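Local coordinates for protein lactaldehyde dehydrogenase (Escherichia coli, PDB 2IMP) that catalyses the NAD-dependent, irreversible oxidation of L-lactaldehyde to L-lactate and also oxidises glycolaldehyde, serving L-fucose and L-rhamnose breakdown as a homotetramer, at residues I38-Q42 with L206-V212; A185-A189 with F202-L206. Residue numbers count along the deposited sequence, not the author numbering.

Contact 1. Residues I38-Q42 with L206-V212; sequences IPDGQ and LGRGETV. With NAI (1,4-dihydronicotinamide adenine dinucleotide), chain D.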
ATOM      1  N   ILE A  38      30.154   0.222 -35.126  1.00 21.34           N
ATOM      2  CA  ILE A  38      29.196  -0.798 -34.746  1.00 20.72           C
ATOM      3  C   ILE A  38      28.439  -1.355 -35.946  1.00 21.31           C
ATOM      4  O   ILE A  38      28.269  -0.676 -36.959  1.00 20.81           O
ATOM      5  CB  ILE A  38      28.154  -0.268 -33.730  1.00 19.38           C
ATOM      6  CG1 ILE A  38      27.419   0.935 -34.319  1.00 17.65           C
ATOM      7  CG2 ILE A  38      28.837   0.079 -32.419  1.00 18.87           C
ATOM      8  CD1 ILE A  38      26.210   1.365 -33.510  1.00 20.46           C
ATOM      9  N   PRO A  39      27.985  -2.604 -35.844  1.00 21.03           N
ATOM     10  CA  PRO A  39      27.254  -3.174 -36.968  1.00 22.42           C
ATOM     11  C   PRO A  39      25.964  -2.428 -37.312  1.00 23.83           C
ATOM     12  O   PRO A  39      25.265  -1.923 -36.430  1.00 23.69           O
ATOM     13  CB  PRO A  39      26.994  -4.615 -36.523  1.00 22.06           C
ATOM     14  CG  PRO A  39      27.103  -4.568 -35.037  1.00 23.65           C
ATOM     15  CD  PRO A  39      28.231  -3.615 -34.807  1.00 22.42           C
ATOM     16  N   ASP A  40      25.689  -2.327 -38.608  1.00 23.56           N
ATOM     17  CA  ASP A  40      24.455  -1.714 -39.057  1.00 24.34           C
ATOM     18  C   ASP A  40      23.352  -2.784 -38.949  1.00 23.66           C
ATOM     19  O   ASP A  40      22.775  -3.230 -39.942  1.00 22.61           O
ATOM     20  CB  ASP A  40      24.602  -1.212 -40.501  1.00 25.86           C
ATOM     21  CG  ASP A  40      23.387  -0.430 -40.979  1.00 28.83           C
ATOM     22  OD1 ASP A  40      22.715   0.204 -40.143  1.00 30.04           O
ATOM     23  OD2 ASP A  40      23.108  -0.432 -42.198  1.00 32.33           O
ATOM     24  N   GLY A  41      23.141  -3.209 -37.705  1.00 21.65           N
ATOM     25  CA  GLY A  41      22.174  -4.237 -37.376  1.00 20.58           C
ATOM     26  C   GLY A  41      20.859  -4.194 -38.114  1.00 19.31           C
ATOM     27  O   GLY A  41      20.410  -3.146 -38.573  1.00 20.20           O
ATOM     28  N   GLN A  42      20.243  -5.359 -38.225  1.00 19.20           N
ATOM     29  CA  GLN A  42      18.963  -5.491 -38.898  1.00 20.67           C
ATOM     30  C   GLN A  42      17.951  -6.265 -38.041  1.00 20.29           C
ATOM     31  O   GLN A  42      18.322  -6.864 -37.030  1.00 20.75           O
ATOM     32  CB  GLN A  42      19.158  -6.204 -40.245  1.00 21.04           C
ATOM     33  CG  GLN A  42      20.126  -5.494 -41.199  1.00 21.91           C
ATOM     34  CD  GLN A  42      19.586  -4.169 -41.708  1.00 23.77           C
ATOM     35  OE1 GLN A  42      18.478  -4.106 -42.235  1.00 26.06           O
ATOM     36  NE2 GLN A  42      20.371  -3.103 -41.559  1.00 24.30           N
ATOM     37  N   LEU A 206      22.942  -3.914 -31.769  1.00 16.32           N
ATOM     38  CA  LEU A 206      23.415  -2.631 -32.271  1.00 16.65           C
ATOM     39  C   LEU A 206      22.903  -2.221 -33.658  1.00 17.06           C
ATOM     40  O   LEU A 206      22.851  -3.042 -34.576  1.00 17.85           O
ATOM     41  CB  LEU A 206      24.945  -2.642 -32.276  1.00 17.14           C
ATOM     42  CG  LEU A 206      25.585  -3.009 -30.931  1.00 17.91           C
ATOM     43  CD1 LEU A 206      27.049  -3.356 -31.124  1.00 16.94           C
ATOM     44  CD2 LEU A 206      25.419  -1.852 -29.954  1.00 15.04           C
ATOM     45  N   GLY A 207      22.539  -0.948 -33.796  1.00 16.57           N
ATOM     46  CA  GLY A 207      22.047  -0.462 -35.072  1.00 18.11           C
ATOM     47  C   GLY A 207      21.219   0.806 -34.997  1.00 19.32           C
ATOM     48  O   GLY A 207      21.181   1.495 -33.969  1.00 19.17           O
ATOM     49  N   ARG A 208      20.551   1.116 -36.101  1.00 19.05           N
ATOM     50  CA  ARG A 208      19.715   2.301 -36.190  1.00 20.83           C
ATOM     51  C   ARG A 208      18.299   2.100 -35.640  1.00 20.23           C
ATOM     52  O   ARG A 208      17.861   0.971 -35.406  1.00 19.50           O
ATOM     53  CB  ARG A 208      19.609   2.766 -37.644  1.00 22.28           C
ATOM     54  CG  ARG A 208      20.924   3.243 -38.255  1.00 30.03           C
ATOM     55  CD  ARG A 208      20.752   3.471 -39.751  1.00 32.21           C
ATOM     56  NE  ARG A 208      20.321   2.243 -40.415  1.00 37.84           N
ATOM     57  CZ  ARG A 208      19.796   2.190 -41.635  1.00 40.87           C
ATOM     58  NH1 ARG A 208      19.629   3.303 -42.338  1.00 43.33           N
ATOM     59  NH2 ARG A 208      19.436   1.023 -42.153  1.00 42.41           N
ATOM     60  N   GLY A 209      17.594   3.208 -35.453  1.00 19.63           N
ATOM     61  CA  GLY A 209      16.243   3.131 -34.943  1.00 19.78           C
ATOM     62  C   GLY A 209      15.267   2.519 -35.925  1.00 19.95           C
ATOM     63  O   GLY A 209      14.510   1.613 -35.573  1.00 17.80           O
ATOM     64  N   GLU A 210      15.292   3.013 -37.160  1.00 22.24           N
ATOM     65  CA  GLU A 210      14.405   2.530 -38.217  1.00 24.72           C
ATOM     66  C   GLU A 210      14.464   1.004 -38.464  1.00 21.66           C
ATOM     67  O   GLU A 210      13.479   0.389 -38.871  1.00 23.04           O
ATOM     68  CB  GLU A 210      14.719   3.251 -39.535  1.00 28.19           C
ATOM     69  CG  GLU A 210      14.546   4.770 -39.509  1.00 35.81           C
ATOM     70  CD  GLU A 210      15.490   5.481 -38.537  1.00 40.65           C
ATOM     71  OE1 GLU A 210      16.611   4.978 -38.294  1.00 40.39           O
ATOM     72  OE2 GLU A 210      15.112   6.563 -38.029  1.00 42.98           O
ATOM     73  N   THR A 211      15.627   0.418 -38.221  1.00 20.39           N
ATOM     74  CA  THR A 211      15.824  -1.012 -38.413  1.00 20.07           C
ATOM     75  C   THR A 211      15.695  -1.851 -37.113  1.00 20.15           C
ATOM     76  O   THR A 211      14.638  -2.418 -36.821  1.00 18.55           O
ATOM     77  CB  THR A 211      17.214  -1.283 -39.027  1.00 21.35           C
ATOM     78  OG1 THR A 211      18.211  -0.630 -38.233  1.00 20.43           O
ATOM     79  CG2 THR A 211      17.287  -0.750 -40.460  1.00 20.25           C
ATOM     80  N   VAL A 212      16.784  -1.919 -36.357  1.00 17.86           N
ATOM     81  CA  VAL A 212      16.794  -2.666 -35.115  1.00 15.69           C
ATOM     82  C   VAL A 212      15.746  -2.168 -34.093  1.00 14.92           C
ATOM     83  O   VAL A 212      15.023  -2.967 -33.500  1.00 15.18           O
ATOM     84  CB  VAL A 212      18.190  -2.614 -34.458  1.00 15.19           C
ATOM     85  CG1 VAL A 212      18.204  -3.455 -33.183  1.00 14.06           C
ATOM     86  CG2 VAL A 212      19.244  -3.118 -35.446  1.00 15.02           C
TER
HETATM   87  PA  NAI D 506      15.952   9.652 -30.637  0.50 26.44           P
HETATM   88  O1A NAI D 506      14.526   9.308 -30.512  0.50 29.52           O
HETATM   89  O2A NAI D 506      16.307  10.244 -32.005  0.50 27.21           O
HETATM   90  O5B NAI D 506      16.828   8.347 -30.356  0.50 24.58           O
HETATM   91  C5B NAI D 506      16.723   7.564 -29.176  0.50 19.43           C
HETATM   92  C4B NAI D 506      16.677   6.060 -29.489  0.50 15.44           C
HETATM   93  O4B NAI D 506      15.529   5.724 -30.271  0.50 12.67           O
HETATM   94  C3B NAI D 506      17.881   5.542 -30.291  0.50 13.56           C
HETATM   95  O3B NAI D 506      18.328   4.300 -29.754  0.50 13.82           O
HETATM   96  C2B NAI D 506      17.336   5.457 -31.703  0.50 11.93           C
HETATM   97  O2B NAI D 506      18.027   4.600 -32.574  0.50 12.63           O
HETATM   98  C1B NAI D 506      15.906   5.044 -31.466  0.50 13.34           C
HETATM   99  N9A NAI D 506      14.981   5.397 -32.584  0.50 12.70           N
HETATM  100  C8A NAI D 506      14.927   6.530 -33.396  0.50 11.76           C
HETATM  101  N7A NAI D 506      13.899   6.380 -34.286  0.50 12.60           N
HETATM  102  C5A NAI D 506      13.305   5.187 -34.063  0.50 12.38           C
HETATM  103  C6A NAI D 506      12.216   4.526 -34.669  0.50 13.56           C
HETATM  104  N6A NAI D 506      11.560   5.082 -35.686  0.50 13.95           N
HETATM  105  N1A NAI D 506      11.830   3.263 -34.195  0.50 13.21           N
HETATM  106  C2A NAI D 506      12.513   2.664 -33.128  0.50 11.45           C
HETATM  107  N3A NAI D 506      13.596   3.329 -32.529  0.50 11.41           N
HETATM  108  C4A NAI D 506      13.977   4.567 -32.989  0.50 12.26           C
HETATM  109  O3  NAI D 506      16.242  10.684 -29.443  0.50 32.48           O
HETATM  110  PN  NAI D 506      17.675  11.227 -28.939  0.50 38.95           P
HETATM  111  O1N NAI D 506      18.604  10.111 -28.686  0.50 38.81           O
HETATM  112  O2N NAI D 506      17.402  12.165 -27.798  0.50 38.34           O
HETATM  113  O5D NAI D 506      18.120  12.113 -30.220  0.50 38.29           O
HETATM  114  C5D NAI D 506      19.085  11.744 -31.173  0.50 41.04           C
HETATM  115  C4D NAI D 506      19.126  12.846 -32.208  0.50 43.57           C
HETATM  116  O4D NAI D 506      19.889  12.404 -33.326  0.50 43.78           O
HETATM  117  C3D NAI D 506      17.880  13.502 -32.844  0.50 44.70           C
HETATM  118  O3D NAI D 506      17.687  14.800 -32.314  0.50 44.16           O
HETATM  119  C2D NAI D 506      18.133  13.517 -34.329  0.50 44.88           C
HETATM  120  O2D NAI D 506      17.722  14.715 -34.947  0.50 44.82           O
HETATM  121  C1D NAI D 506      19.618  13.263 -34.413  0.50 44.46           C
HETATM  122  N1N NAI D 506      19.987  12.679 -35.742  0.50 45.88           N
HETATM  123  C2N NAI D 506      19.892  11.291 -35.886  0.50 47.82           C
HETATM  124  C3N NAI D 506      20.235  10.688 -37.127  0.50 47.47           C
HETATM  125  C7N NAI D 506      20.144   9.189 -37.303  0.50 47.42           C
HETATM  126  O7N NAI D 506      20.491   8.638 -38.530  0.50 48.37           O
HETATM  127  N7N NAI D 506      19.745   8.359 -36.337  0.50 48.15           N
HETATM  128  C4N NAI D 506      20.674  11.529 -38.204  0.50 47.42           C
HETATM  129  C5N NAI D 506      20.762  12.942 -38.037  0.50 47.29           C
HETATM  130  C6N NAI D 506      20.414  13.505 -36.788  0.50 46.83           C
HETATM  131  O   HOH W   1      20.848  -0.471 -38.369  1.00 17.82           O
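One water ties the two segments together with four hydrogen bonds. The water oxygen is 2.7 Å from Asp40 OD1 and from Gly41 O, donating to both. The water accepts from Arg208 N at 2.8 Å and from Thr211 OG1 at 2.6 Å. Beside it, Asp40 OD1 forms a salt bridge with Arg208 NE at 3.2 Å. Asp40 is the centre of an inverse gamma turn that ends strand 34-39. Gly41 CA and Gly207 CA are 4.4 Å apart, and Gly41 CA is 3.1 Å from Leu206 O in a CA-H...O contact. A CB on Gly41 would collide with that oxygen, and one on Gly207 with Val212 CG2. The segment 206-212 is the glycine-bearing turn from strand 202-204 into helix 209-218 of the NAD-binding Rossmann-type domain. Arg208 is the N-cap, and Gly209 N lies 3.2 Å from O2B of the cofactor's adenosine ribose. Away from the water, Leu206 CD1 packs on Pro39 CD at 3.9 Å and Ile38 CG2 at 4.1 Å. Leu206 also touches Pro177 of the NAD site.

Contact 2. Residues A185-A189 with F202-L206; sequences AIAFA and FNLVL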
ATOM      1  N   ALA A 185      27.679   1.069 -23.640  1.00 11.63           N
ATOM      2  CA  ALA A 185      26.803  -0.095 -23.600  1.00 11.44           C
ATOM      3  C   ALA A 185      27.570  -1.412 -23.827  1.00 13.60           C
ATOM      4  O   ALA A 185      27.230  -2.449 -23.258  1.00 12.02           O
ATOM      5  CB  ALA A 185      25.701   0.047 -24.629  1.00 13.26           C
ATOM      6  N   ILE A 186      28.589  -1.356 -24.683  1.00 14.06           N
ATOM      7  CA  ILE A 186      29.420  -2.524 -24.915  1.00 12.43           C
ATOM      8  C   ILE A 186      30.170  -2.879 -23.624  1.00 11.09           C
ATOM      9  O   ILE A 186      30.300  -4.040 -23.263  1.00 13.25           O
ATOM     10  CB  ILE A 186      30.455  -2.276 -26.053  1.00 11.80           C
ATOM     11  CG1 ILE A 186      29.761  -2.347 -27.413  1.00 10.42           C
ATOM     12  CG2 ILE A 186      31.588  -3.315 -25.980  1.00  9.85           C
ATOM     13  CD1 ILE A 186      29.206  -3.715 -27.742  1.00 11.66           C
ATOM     14  N   ALA A 187      30.652  -1.846 -22.940  1.00 13.11           N
ATOM     15  CA  ALA A 187      31.339  -2.052 -21.680  1.00 13.63           C
ATOM     16  C   ALA A 187      30.375  -2.679 -20.640  1.00 14.15           C
ATOM     17  O   ALA A 187      30.766  -3.525 -19.836  1.00 13.31           O
ATOM     18  CB  ALA A 187      31.896  -0.730 -21.165  1.00 11.08           C
ATOM     19  N   PHE A 188      29.114  -2.259 -20.685  1.00 14.33           N
ATOM     20  CA  PHE A 188      28.120  -2.830 -19.784  1.00 13.27           C
ATOM     21  C   PHE A 188      27.931  -4.327 -20.080  1.00 12.79           C
ATOM     22  O   PHE A 188      27.852  -5.146 -19.165  1.00 13.55           O
ATOM     23  CB  PHE A 188      26.775  -2.097 -19.922  1.00 11.67           C
ATOM     24  CG  PHE A 188      25.751  -2.509 -18.890  1.00 13.77           C
ATOM     25  CD1 PHE A 188      25.101  -3.737 -18.978  1.00 11.77           C
ATOM     26  CD2 PHE A 188      25.442  -1.664 -17.830  1.00 12.24           C
ATOM     27  CE1 PHE A 188      24.159  -4.119 -18.016  1.00 14.83           C
ATOM     28  CE2 PHE A 188      24.503  -2.037 -16.865  1.00 13.61           C
ATOM     29  CZ  PHE A 188      23.860  -3.264 -16.962  1.00 11.76           C
ATOM     30  N   ALA A 189      27.869  -4.663 -21.367  1.00 13.16           N
ATOM     31  CA  ALA A 189      27.718  -6.054 -21.782  1.00 14.33           C
ATOM     32  C   ALA A 189      28.918  -6.939 -21.357  1.00 15.63           C
ATOM     33  O   ALA A 189      28.743  -8.097 -20.968  1.00 15.66           O
ATOM     34  CB  ALA A 189      27.519  -6.133 -23.297  1.00 12.27           C
ATOM     35  N   PHE A 202      20.148 -10.924 -20.456  1.00 13.53           N
ATOM     36  CA  PHE A 202      20.547  -9.601 -20.927  1.00 13.56           C
ATOM     37  C   PHE A 202      21.192  -9.690 -22.318  1.00 13.14           C
ATOM     38  O   PHE A 202      22.207 -10.361 -22.497  1.00 14.84           O
ATOM     39  CB  PHE A 202      21.543  -8.920 -19.979  1.00 12.75           C
ATOM     40  CG  PHE A 202      21.971  -7.538 -20.443  1.00 12.94           C
ATOM     41  CD1 PHE A 202      21.240  -6.408 -20.085  1.00 13.92           C
ATOM     42  CD2 PHE A 202      23.101  -7.372 -21.246  1.00 13.66           C
ATOM     43  CE1 PHE A 202      21.616  -5.130 -20.532  1.00 14.56           C
ATOM     44  CE2 PHE A 202      23.488  -6.100 -21.701  1.00 13.47           C
ATOM     45  CZ  PHE A 202      22.749  -4.976 -21.338  1.00 11.54           C
ATOM     46  N   ASN A 203      20.581  -9.021 -23.285  1.00 12.34           N
ATOM     47  CA  ASN A 203      21.077  -9.022 -24.650  1.00 12.58           C
ATOM     48  C   ASN A 203      21.311  -7.600 -25.192  1.00 12.89           C
ATOM     49  O   ASN A 203      20.536  -6.683 -24.906  1.00 14.20           O
ATOM     50  CB  ASN A 203      20.074  -9.743 -25.561  1.00  9.84           C
ATOM     51  CG  ASN A 203      19.704 -11.121 -25.054  1.00 10.25           C
ATOM     52  OD1 ASN A 203      20.350 -12.118 -25.394  1.00 11.56           O
ATOM     53  ND2 ASN A 203      18.662 -11.189 -24.230  1.00  8.45           N
ATOM     54  N   LEU A 204      22.379  -7.423 -25.956  1.00 12.86           N
ATOM     55  CA  LEU A 204      22.661  -6.118 -26.527  1.00 12.76           C
ATOM     56  C   LEU A 204      22.727  -6.146 -28.055  1.00 14.41           C
ATOM     57  O   LEU A 204      23.583  -6.821 -28.632  1.00 16.57           O
ATOM     58  CB  LEU A 204      23.986  -5.562 -25.985  1.00 13.23           C
ATOM     59  CG  LEU A 204      24.328  -4.124 -26.420  1.00 16.12           C
ATOM     60  CD1 LEU A 204      23.569  -3.136 -25.553  1.00 14.92           C
ATOM     61  CD2 LEU A 204      25.822  -3.866 -26.282  1.00 16.53           C
ATOM     62  N   VAL A 205      21.804  -5.452 -28.709  1.00 14.15           N
ATOM     63  CA  VAL A 205      21.838  -5.391 -30.165  1.00 15.20           C
ATOM     64  C   VAL A 205      22.227  -3.986 -30.652  1.00 15.66           C
ATOM     65  O   VAL A 205      21.897  -2.994 -30.005  1.00 14.52           O
ATOM     66  CB  VAL A 205      20.495  -5.842 -30.791  1.00 14.40           C
ATOM     67  CG1 VAL A 205      20.284  -7.329 -30.514  1.00 12.06           C
ATOM     68  CG2 VAL A 205      19.342  -5.023 -30.232  1.00 14.84           C
ATOM     69  N   LEU A 206      22.942  -3.914 -31.769  1.00 16.32           N
ATOM     70  CA  LEU A 206      23.415  -2.631 -32.271  1.00 16.65           C
ATOM     71  C   LEU A 206      22.903  -2.221 -33.658  1.00 17.06           C
ATOM     72  O   LEU A 206      22.851  -3.042 -34.576  1.00 17.85           O
ATOM     73  CB  LEU A 206      24.945  -2.642 -32.276  1.00 17.14           C
ATOM     74  CG  LEU A 206      25.585  -3.009 -30.931  1.00 17.91           C
ATOM     75  CD1 LEU A 206      27.049  -3.356 -31.124  1.00 16.94           C
ATOM     76  CD2 LEU A 206      25.419  -1.852 -29.954  1.00 15.04           C
TER
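Ala185 opens the contact from helix 183-195, with its CB 3.9 Å from Leu204 CD1. Its carbonyl oxygen accepts from Ala189 N at 3.0 Å inside the helix. Ile186 leaves the helix sideways, but its CD1 comes nearer, 3.7 Å from Leu204 CD2 and 4.0 Å from Leu206 CD1. Ala187 points away. Phe188 meets Phe202, with Phe188 CD1 3.6 Å from Phe202 CZ. The ring centroids are 5.1 Å apart and the planes meet at 36°, an oblique aromatic pair. Ala189 touches two strand residues: its CB is 4.1 Å from Leu204 CD2 and 4.3 Å from Phe202 CE2. From the strand, Phe202 and Leu204 point toward the helix, as does Leu206 just beyond its end, while Asn203 points away. All the side-chain contacts are apolar. The axes of helix 185-189 and strand 202-204 approach to 9.3 Å, and their directions differ by 146°, so they run roughly antiparallel. Helix 183-195 joins the parallel strands 172-176 and 202-204 in a beta-alpha-beta unit. Asn203 and Val205 pack against helix 43-62 on the other side of the sheet. Strand 5-11 meets strand 202-204 through a backbone hydrogen bond between Leu204 and Tyr10, whose side chain also touches Ala189 and Leu204.

From the N terminus, the chain builds the small four-stranded sheet, and the end of its strand 34-39 supplies the first half of contact 1. More than 160 residues then pass, many of them helical. Within this long loop, strand 172-176 leads into helix 183-195, and contact 2 closes a short loop when the chain returns as strand 202-204. Contact 1 closes directly afterwards, at the start of helix 209-218. Contact 2 is thus nested inside contact 1. Leu206 belongs to both, and Val212 CG1 packs on Val205 CG2 at 3.5 Å. The centres of the two contacts lie about 13 Å apart. Contact 2 holds together one beta-alpha-beta unit, while contact 1 joins its outgoing turn to the N-terminal sheet.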